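Local coordinates for histidine-containing phosphotransfer protein 2 (Oryza sativa, PDB 1YVI), which relays phosphoryl groups from cytokinin sensor histidine kinases to B-type response regulators in the multistep His-to-Asp phosphorelay and acts as a positive regulator of cytokinin signalling, at residues 17-23 and 126-131; 58-62 and 117-121; 72-76 and 101-105. All blocks are in the same frame, centred on the assembly; numbering follows the deposited sequence.

Contact 1 (17-23 and 126-131); sequences MFSQGLV and DLRNKF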
loop_
_atom_site.group_PDB
_atom_site.type_symbol
_atom_site.label_atom_id
_atom_site.label_comp_id
_atom_site.label_asym_id
_atom_site.label_seq_id
_atom_site.Cartn_x
_atom_site.Cartn_y
_atom_site.Cartn_z
ATOM N N MET A 17 13.517 0.396 2.115
ATOM C CA MET A 17 12.076 0.588 2.333
ATOM C C MET A 17 11.802 0.909 3.813
ATOM O O MET A 17 10.987 1.769 4.103
ATOM C CB MET A 17 11.296 -0.620 1.882
ATOM C CG MET A 17 11.298 -0.766 0.373
ATOM S SD MET A 17 10.939 -2.439 -0.138
ATOM C CE MET A 17 9.340 -2.711 0.605
ATOM N N PHE A 18 12.472 0.199 4.734
ATOM C CA PHE A 18 12.279 0.460 6.149
ATOM C C PHE A 18 12.971 1.782 6.529
ATOM O O PHE A 18 12.441 2.561 7.351
ATOM C CB PHE A 18 12.860 -0.639 7.078
ATOM C CG PHE A 18 12.085 -1.932 7.102
ATOM C CD1 PHE A 18 12.386 -2.958 6.189
ATOM C CD2 PHE A 18 11.094 -2.155 8.067
ATOM C CE1 PHE A 18 11.682 -4.210 6.201
ATOM C CE2 PHE A 18 10.375 -3.393 8.104
ATOM C CZ PHE A 18 10.669 -4.411 7.168
ATOM N N SER A 19 14.169 2.023 5.995
ATOM C CA SER A 19 14.930 3.203 6.465
ATOM C C SER A 19 14.305 4.494 5.939
ATOM O O SER A 19 14.428 5.563 6.581
ATOM C CB SER A 19 16.442 3.100 6.147
ATOM O OG SER A 19 16.636 3.269 4.775
ATOM N N GLN A 20 13.612 4.401 4.795
ATOM C CA GLN A 20 12.860 5.559 4.262
ATOM C C GLN A 20 11.456 5.758 4.845
ATOM O O GLN A 20 10.726 6.665 4.457
ATOM C CB GLN A 20 12.820 5.485 2.753
ATOM C CG GLN A 20 14.213 5.693 2.167
ATOM C CD GLN A 20 14.293 5.374 0.698
ATOM O OE1 GLN A 20 13.289 5.091 0.056
ATOM N NE2 GLN A 20 15.503 5.402 0.159
ATOM N N GLY A 21 11.073 4.886 5.757
ATOM C CA GLY A 21 9.771 4.979 6.402
ATOM C C GLY A 21 8.576 4.451 5.627
ATOM O O GLY A 21 7.461 4.686 6.041
ATOM N N LEU A 22 8.810 3.712 4.527
ATOM C CA LEU A 22 7.717 3.293 3.636
ATOM C C LEU A 22 6.974 2.121 4.228
ATOM O O LEU A 22 5.761 1.967 4.002
ATOM C CB LEU A 22 8.243 2.906 2.243
ATOM C CG LEU A 22 8.945 4.056 1.476
ATOM C CD1 LEU A 22 9.377 3.593 0.090
ATOM C CD2 LEU A 22 8.034 5.298 1.345
ATOM N N VAL A 23 7.706 1.256 4.939
ATOM C CA VAL A 23 7.073 0.113 5.619
ATOM C C VAL A 23 7.483 0.089 7.092
ATOM O O VAL A 23 8.558 0.605 7.484
ATOM C CB VAL A 23 7.436 -1.256 4.947
ATOM C CG1 VAL A 23 6.880 -1.354 3.513
ATOM C CG2 VAL A 23 8.980 -1.474 4.949
ATOM N N ASP A 126 4.595 5.498 -4.373
ATOM C CA ASP A 126 5.963 5.387 -3.812
ATOM C C ASP A 126 6.202 3.969 -3.361
ATOM O O ASP A 126 7.251 3.403 -3.643
ATOM C CB ASP A 126 6.155 6.203 -2.530
ATOM C CG ASP A 126 6.460 7.682 -2.781
ATOM O OD1 ASP A 126 6.684 8.063 -3.951
ATOM O OD2 ASP A 126 6.416 8.445 -1.790
ATOM N N LEU A 127 5.270 3.407 -2.593
ATOM C CA LEU A 127 5.507 2.037 -2.137
ATOM C C LEU A 127 5.356 1.026 -3.294
ATOM O O LEU A 127 6.095 0.025 -3.372
ATOM C CB LEU A 127 4.558 1.675 -0.976
ATOM C CG LEU A 127 4.761 0.336 -0.276
ATOM C CD1 LEU A 127 6.144 0.251 0.380
ATOM C CD2 LEU A 127 3.745 0.226 0.830
ATOM N N ARG A 128 4.377 1.240 -4.183
ATOM C CA ARG A 128 4.197 0.290 -5.317
ATOM C C ARG A 128 5.494 0.166 -6.138
ATOM O O ARG A 128 5.877 -0.910 -6.627
ATOM C CB ARG A 128 3.072 0.769 -6.264
ATOM C CG ARG A 128 2.805 -0.287 -7.336
ATOM C CD ARG A 128 1.572 0.088 -8.194
ATOM N NE ARG A 128 1.140 -1.076 -8.992
ATOM C CZ ARG A 128 1.671 -1.490 -10.138
ATOM N NH1 ARG A 128 2.721 -0.892 -10.707
ATOM N NH2 ARG A 128 1.158 -2.561 -10.709
ATOM N N ASN A 129 6.186 1.293 -6.285
ATOM C CA ASN A 129 7.450 1.303 -7.006
ATOM C C ASN A 129 8.407 0.278 -6.383
ATOM O O ASN A 129 9.007 -0.558 -7.073
ATOM C CB ASN A 129 8.086 2.696 -6.883
ATOM C CG ASN A 129 9.520 2.714 -7.390
ATOM O OD1 ASN A 129 10.453 2.558 -6.634
ATOM N ND2 ASN A 129 9.679 2.842 -8.698
ATOM N N LYS A 130 8.595 0.379 -5.085
ATOM C CA LYS A 130 9.576 -0.509 -4.396
ATOM C C LYS A 130 9.083 -1.960 -4.430
ATOM O O LYS A 130 9.864 -2.881 -4.676
ATOM C CB LYS A 130 9.725 -0.021 -2.938
ATOM C CG LYS A 130 10.330 1.351 -2.811
ATOM C CD LYS A 130 11.671 1.431 -3.527
ATOM C CE LYS A 130 12.292 2.863 -3.438
ATOM N NZ LYS A 130 11.699 3.804 -4.427
ATOM N N PHE A 131 7.774 -2.165 -4.214
ATOM C CA PHE A 131 7.183 -3.512 -4.322
ATOM C C PHE A 131 7.388 -4.139 -5.664
ATOM O O PHE A 131 7.658 -5.295 -5.719
ATOM C CB PHE A 131 5.679 -3.565 -4.016
ATOM C CG PHE A 131 5.334 -3.465 -2.537
ATOM C CD1 PHE A 131 6.251 -3.787 -1.535
ATOM C CD2 PHE A 131 4.013 -3.127 -2.161
ATOM C CE1 PHE A 131 5.871 -3.738 -0.171
ATOM C CE2 PHE A 131 3.612 -3.130 -0.813
ATOM C CZ PHE A 131 4.545 -3.395 0.194
#
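In the last turn of helix 2-19, Met17 has CG anti to its carbonyl carbon (chi1 -70°) and bends at chi3 (58°), a course that lays CG along the root of Lys130 and turns the methyl CE down to Phe131. From the other helix Leu127 answers with CG anti to the backbone N (chi1 -174°), which carries CD1 across to Leu22 and Val23. Met17 and Lys130 run past each other in opposite directions, CG of the methionine 3.7 Å from CB of the lysine, while Met17 CE lies 3.7 Å from Phe131 CE1 and meets that ring obliquely. Leu22 stands roughly perpendicular to Lys130, its CD1 3.8 Å from Lys130 CG. The chain can bring Leu22 and Val23 in directly after the helix because Gly21, with positive phi, ends it in a Schellman motif: Leu22 N bonds back to Met17 O (2.9 Å) and Gly21 N to Phe18 O. This turn sets the end of the N-terminal helix against helix 110-142, the last and longest helix of the HPt fold. In the buried part of the contact Leu127 CD1 sits 3.6 Å from Val23 CG1 and 3.9 Å from Leu22 CB, and Phe131 continues inward to Val47, Phe50 and Cys51 of helix 42-65. Shortened to an alanine, Met17 would probably leave a gap between Lys130 and Phe131 and the ring without the methyl that packs on it. At the outer margin Lys130 NZ curls back to Asn129 OD1 (2.8 Å), keeping its charge clear of the apolar layer.

Contact 2 (58-62 and 117-121); sequences INEIA and LAVVR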
loop_
_atom_site.group_PDB
_atom_site.type_symbol
_atom_site.label_atom_id
_atom_site.label_comp_id
_atom_site.label_asym_id
_atom_site.label_seq_id
_atom_site.Cartn_x
_atom_site.Cartn_y
_atom_site.Cartn_z
ATOM N N ILE A 58 -8.801 2.616 -4.396
ATOM C CA ILE A 58 -8.537 4.026 -4.768
ATOM C C ILE A 58 -9.479 4.409 -5.926
ATOM O O ILE A 58 -10.140 5.456 -5.896
ATOM C CB ILE A 58 -7.060 4.222 -5.185
ATOM C CG1 ILE A 58 -6.173 4.113 -3.919
ATOM C CG2 ILE A 58 -6.884 5.563 -6.001
ATOM C CD1 ILE A 58 -4.679 4.055 -4.141
ATOM N N ASN A 59 -9.576 3.535 -6.932
ATOM C CA ASN A 59 -10.452 3.825 -8.080
ATOM C C ASN A 59 -11.906 3.845 -7.690
ATOM O O ASN A 59 -12.647 4.679 -8.202
ATOM C CB ASN A 59 -10.243 2.819 -9.191
ATOM C CG ASN A 59 -8.873 2.939 -9.825
ATOM O OD1 ASN A 59 -8.275 4.006 -9.829
ATOM N ND2 ASN A 59 -8.389 1.833 -10.405
ATOM N N GLU A 60 -12.340 2.991 -6.755
ATOM C CA GLU A 60 -13.750 3.060 -6.280
ATOM C C GLU A 60 -14.052 4.355 -5.524
ATOM O O GLU A 60 -15.156 4.911 -5.630
ATOM C CB GLU A 60 -14.152 1.876 -5.358
ATOM C CG GLU A 60 -14.013 0.513 -5.973
ATOM C CD GLU A 60 -15.134 0.101 -6.926
ATOM O OE1 GLU A 60 -16.031 0.931 -7.226
ATOM O OE2 GLU A 60 -15.103 -1.082 -7.376
ATOM N N ILE A 61 -13.133 4.761 -4.663
ATOM C CA ILE A 61 -13.275 6.052 -3.996
ATOM C C ILE A 61 -13.350 7.215 -5.015
ATOM O O ILE A 61 -14.254 8.058 -4.913
ATOM C CB ILE A 61 -12.119 6.310 -3.036
ATOM C CG1 ILE A 61 -12.194 5.294 -1.844
ATOM C CG2 ILE A 61 -12.244 7.726 -2.384
ATOM C CD1 ILE A 61 -10.831 5.196 -1.067
ATOM N N ALA A 62 -12.416 7.252 -5.977
ATOM C CA ALA A 62 -12.462 8.277 -7.057
ATOM C C ALA A 62 -13.841 8.365 -7.685
ATOM O O ALA A 62 -14.399 9.472 -7.837
ATOM C CB ALA A 62 -11.356 8.044 -8.118
ATOM N N LEU A 117 -7.235 11.908 -1.388
ATOM C CA LEU A 117 -7.055 10.768 -2.277
ATOM C C LEU A 117 -5.819 10.950 -3.140
ATOM O O LEU A 117 -5.089 9.968 -3.395
ATOM C CB LEU A 117 -8.277 10.527 -3.162
ATOM C CG LEU A 117 -8.278 9.158 -3.906
ATOM C CD1 LEU A 117 -8.317 7.979 -2.862
ATOM C CD2 LEU A 117 -9.532 9.205 -4.816
ATOM N N ALA A 118 -5.538 12.198 -3.545
ATOM C CA ALA A 118 -4.286 12.436 -4.272
ATOM C C ALA A 118 -3.057 12.070 -3.415
ATOM O O ALA A 118 -2.091 11.491 -3.925
ATOM C CB ALA A 118 -4.209 13.907 -4.756
ATOM N N VAL A 119 -3.076 12.408 -2.113
ATOM C CA VAL A 119 -1.976 12.014 -1.215
ATOM C C VAL A 119 -1.943 10.461 -1.079
ATOM O O VAL A 119 -0.847 9.835 -0.994
ATOM C CB VAL A 119 -2.070 12.746 0.210
ATOM C CG1 VAL A 119 -0.921 12.314 1.139
ATOM C CG2 VAL A 119 -2.135 14.368 0.046
ATOM N N VAL A 120 -3.122 9.849 -0.997
ATOM C CA VAL A 120 -3.169 8.370 -0.960
ATOM C C VAL A 120 -2.437 7.812 -2.192
ATOM O O VAL A 120 -1.598 6.883 -2.110
ATOM C CB VAL A 120 -4.589 7.816 -0.852
ATOM C CG1 VAL A 120 -4.600 6.215 -1.052
ATOM C CG2 VAL A 120 -5.237 8.178 0.514
ATOM N N ARG A 121 -2.688 8.413 -3.345
ATOM C CA ARG A 121 -2.050 7.918 -4.550
ATOM C C ARG A 121 -0.547 8.135 -4.437
ATOM O O ARG A 121 0.233 7.219 -4.738
ATOM C CB ARG A 121 -2.584 8.677 -5.754
ATOM C CG ARG A 121 -3.889 8.141 -6.264
ATOM C CD ARG A 121 -4.186 8.757 -7.671
ATOM N NE ARG A 121 -5.565 8.440 -7.983
ATOM C CZ ARG A 121 -6.609 9.248 -7.728
ATOM N NH1 ARG A 121 -6.413 10.453 -7.208
ATOM N NH2 ARG A 121 -7.841 8.849 -8.049
HETATM O O HOH W 1 -8.281 6.695 -9.482
#
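Ile58 and Val120 lie alongside each other, pointing opposite ways, between two helices of the four-helix bundle that forms the core of the HPt fold. Helix 42-65 and helix 110-142 run antiparallel here, their local axes 162° apart in direction and 11.0 Å apart at closest approach, a distance bridged by branched side chains. Ile58 places a different branch against each neighbour: its CD1 reaches Val120 CG1 at 3.8 Å, whereas CG2, anti to the backbone N, faces Arg121 and lies 3.7 Å from NE. Leu117 comes across at a slant to Ile61, with CD2 3.9 Å from Ile61 CG2. The same CD2 also approaches the backbone of the other helix, 3.7 Å from Ala62 N, where the small alanine side chain allows the approach. Leu117 therefore fills the space between Ile58, Ile61 and Ala62, a full helical turn of the partner. On the inner side the layer merges with the rest of the bundle: Ile61 rests on Tyr78 and Val79 of helix 72-89, the helix that carries His80, the predicted site of phosphorylation, unmodified here, and both Leu117 and Val120 touch Phe101 of helix 92-106. Toward the outside, Arg121 borders the apolar row. Its chain, extended from CG to NE, passes Ile58 CG2 obliquely, touching it with both CG and the guanidinium, whose far end reaches Ala62; CB of the alanine meets the group at its edge, 3.6 Å from NH2. A water bound in the same guanidinium plane links the helices, accepting from Arg121 NH2 at 2.6 Å and donating to Asn59 OD1 at 2.7 Å.

Contact 3 (72-76 and 101-105); sequences FDKVD and FRQFC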
loop_
_atom_site.group_PDB
_atom_site.type_symbol
_atom_site.label_atom_id
_atom_site.label_comp_id
_atom_site.label_asym_id
_atom_site.label_seq_id
_atom_site.Cartn_x
_atom_site.Cartn_y
_atom_site.Cartn_z
ATOM N N PHE A 72 -20.709 10.140 1.543
ATOM C CA PHE A 72 -19.532 10.239 2.391
ATOM C C PHE A 72 -19.377 9.059 3.355
ATOM O O PHE A 72 -18.278 8.738 3.758
ATOM C CB PHE A 72 -19.528 11.596 3.148
ATOM C CG PHE A 72 -19.257 12.780 2.241
ATOM C CD1 PHE A 72 -17.972 12.988 1.749
ATOM C CD2 PHE A 72 -20.293 13.639 1.844
ATOM C CE1 PHE A 72 -17.688 14.048 0.867
ATOM C CE2 PHE A 72 -20.038 14.720 0.969
ATOM C CZ PHE A 72 -18.702 14.915 0.474
ATOM N N ASP A 73 -20.476 8.420 3.740
ATOM C CA ASP A 73 -20.371 7.234 4.598
ATOM C C ASP A 73 -19.655 6.097 3.884
ATOM O O ASP A 73 -18.860 5.420 4.506
ATOM C CB ASP A 73 -21.751 6.729 4.989
ATOM C CG ASP A 73 -22.472 7.673 5.915
ATOM O OD1 ASP A 73 -21.833 8.369 6.732
ATOM O OD2 ASP A 73 -23.692 7.622 5.876
ATOM N N LYS A 74 -19.907 5.951 2.576
ATOM C CA LYS A 74 -19.286 4.919 1.759
ATOM C C LYS A 74 -17.829 5.251 1.411
ATOM O O LYS A 74 -16.939 4.382 1.457
ATOM C CB LYS A 74 -20.128 4.644 0.508
ATOM C CG LYS A 74 -19.737 3.326 -0.198
ATOM C CD LYS A 74 -20.689 3.044 -1.387
ATOM C CE LYS A 74 -20.258 1.761 -2.164
ATOM N NZ LYS A 74 -21.371 1.263 -3.067
ATOM N N VAL A 75 -17.547 6.514 1.127
ATOM C CA VAL A 75 -16.144 6.934 1.092
ATOM C C VAL A 75 -15.366 6.560 2.335
ATOM O O VAL A 75 -14.252 6.010 2.275
ATOM C CB VAL A 75 -16.047 8.486 0.788
ATOM C CG1 VAL A 75 -14.536 8.937 0.727
ATOM C CG2 VAL A 75 -16.782 8.785 -0.566
ATOM N N ASP A 76 -15.916 6.887 3.475
ATOM C CA ASP A 76 -15.268 6.657 4.751
ATOM C C ASP A 76 -15.049 5.136 4.919
ATOM O O ASP A 76 -13.971 4.688 5.326
ATOM C CB ASP A 76 -16.216 7.219 5.814
ATOM C CG ASP A 76 -15.556 7.536 7.132
ATOM O OD1 ASP A 76 -14.349 7.349 7.333
ATOM O OD2 ASP A 76 -16.307 7.963 8.031
ATOM N N PHE A 101 -7.890 11.091 6.480
ATOM C CA PHE A 101 -8.872 11.182 5.400
ATOM C C PHE A 101 -10.286 11.167 5.972
ATOM O O PHE A 101 -11.191 11.820 5.422
ATOM C CB PHE A 101 -8.558 10.003 4.422
ATOM C CG PHE A 101 -9.179 10.088 3.053
ATOM C CD1 PHE A 101 -10.476 10.565 2.846
ATOM C CD2 PHE A 101 -8.482 9.574 1.953
ATOM C CE1 PHE A 101 -11.050 10.570 1.552
ATOM C CE2 PHE A 101 -9.076 9.581 0.636
ATOM C CZ PHE A 101 -10.342 10.084 0.447
ATOM N N ARG A 102 -10.499 10.462 7.099
ATOM C CA ARG A 102 -11.841 10.440 7.760
ATOM C C ARG A 102 -12.429 11.827 8.057
ATOM O O ARG A 102 -13.655 12.021 8.069
ATOM C CB ARG A 102 -11.803 9.718 9.122
ATOM C CG ARG A 102 -11.520 8.207 9.058
ATOM C CD ARG A 102 -12.153 7.430 10.233
ATOM N NE ARG A 102 -13.594 7.317 10.090
ATOM C CZ ARG A 102 -14.465 7.299 11.097
ATOM N NH1 ARG A 102 -14.041 7.352 12.361
ATOM N NH2 ARG A 102 -15.775 7.231 10.834
ATOM N N GLN A 103 -11.563 12.759 8.449
ATOM C CA GLN A 103 -12.039 14.107 8.812
ATOM C C GLN A 103 -12.801 14.774 7.634
ATOM O O GLN A 103 -13.808 15.418 7.854
ATOM C CB GLN A 103 -10.877 14.981 9.270
ATOM C CG GLN A 103 -11.313 16.360 9.741
ATOM C CD GLN A 103 -12.175 16.284 10.965
ATOM O OE1 GLN A 103 -11.776 15.685 11.952
ATOM N NE2 GLN A 103 -13.369 16.898 10.917
ATOM N N PHE A 104 -12.296 14.627 6.419
ATOM C CA PHE A 104 -12.956 15.171 5.209
ATOM C C PHE A 104 -14.300 14.537 4.936
ATOM O O PHE A 104 -15.178 15.181 4.382
ATOM C CB PHE A 104 -12.011 15.118 4.013
ATOM C CG PHE A 104 -10.641 15.645 4.340
ATOM C CD1 PHE A 104 -10.486 16.985 4.825
ATOM C CD2 PHE A 104 -9.534 14.844 4.240
ATOM C CE1 PHE A 104 -9.257 17.455 5.181
ATOM C CE2 PHE A 104 -8.260 15.317 4.611
ATOM C CZ PHE A 104 -8.129 16.641 5.084
ATOM N N CYS A 105 -14.469 13.264 5.318
ATOM C CA CYS A 105 -15.803 12.594 5.260
ATOM C C CYS A 105 -16.742 13.155 6.283
ATOM O O CYS A 105 -17.883 13.456 5.968
ATOM C CB CYS A 105 -15.668 11.090 5.486
ATOM S SG CYS A 105 -14.784 10.303 4.135
HETATM O O HOH W 2 -15.895 10.284 9.441
#
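Cys105 and Val75 form the close-packed side of this contact. The sulfur SG of Cys105 lies 3.7 Å from Val75 CG1 and also rests against the backbone N and CB of Asp76, wedged over the first turn of helix 72-89. Val75 CG1 meets the Phe101 ring as well, 3.9 Å from CE1, and the valine is backed by Ile61, Leu64 and Leu65 of helix 42-65. Phe72, at the helix start, covers the end of this layer with CB 3.8 Å from Cys105 O.

The outer side is polar and wetter. Asp76 CG is anti to the backbone N (chi1 -159°), which swings the carboxylate out to Arg102. The guanidinium grips it side-on: NE gives a nearly straight bond (168°) to the syn lone pair of OD1 at 2.9 Å, and NH2 reaches OD2, also at 2.9 Å but from outside the carboxylate plane. A water ties OD2 to Arg102 O, giving that carboxylate oxygen a second donor.

Apolar layer inside, salt bridge on the solvent side: two consecutive helices joined this way, with directions 170° apart, make one of the antiparallel helical hairpins of the HPt four-helix bundle.

From the N terminus, helix 2-19 leads into residues 17-23, which wait for residues 126-131 near the far end of the chain; contact 1 thus closes the longest loop and encloses the other two. Within it, contact 2 joins helix 42-65 to helix 110-142, and within that again contact 3 pairs the consecutive helices 72-89 and 92-106. The three loops nest and none cross. Contacts 2 and 3 touch in the bundle core, their centres about 12 Å apart. Contact 1 lies about 18 Å from contact 2, centre to centre, and shares helix 110-142 with it, fastening the N-terminal region to the four-helix bundle; contact 3, about 26 Å from contact 1 between centres, is on the opposite side of the chain's centre.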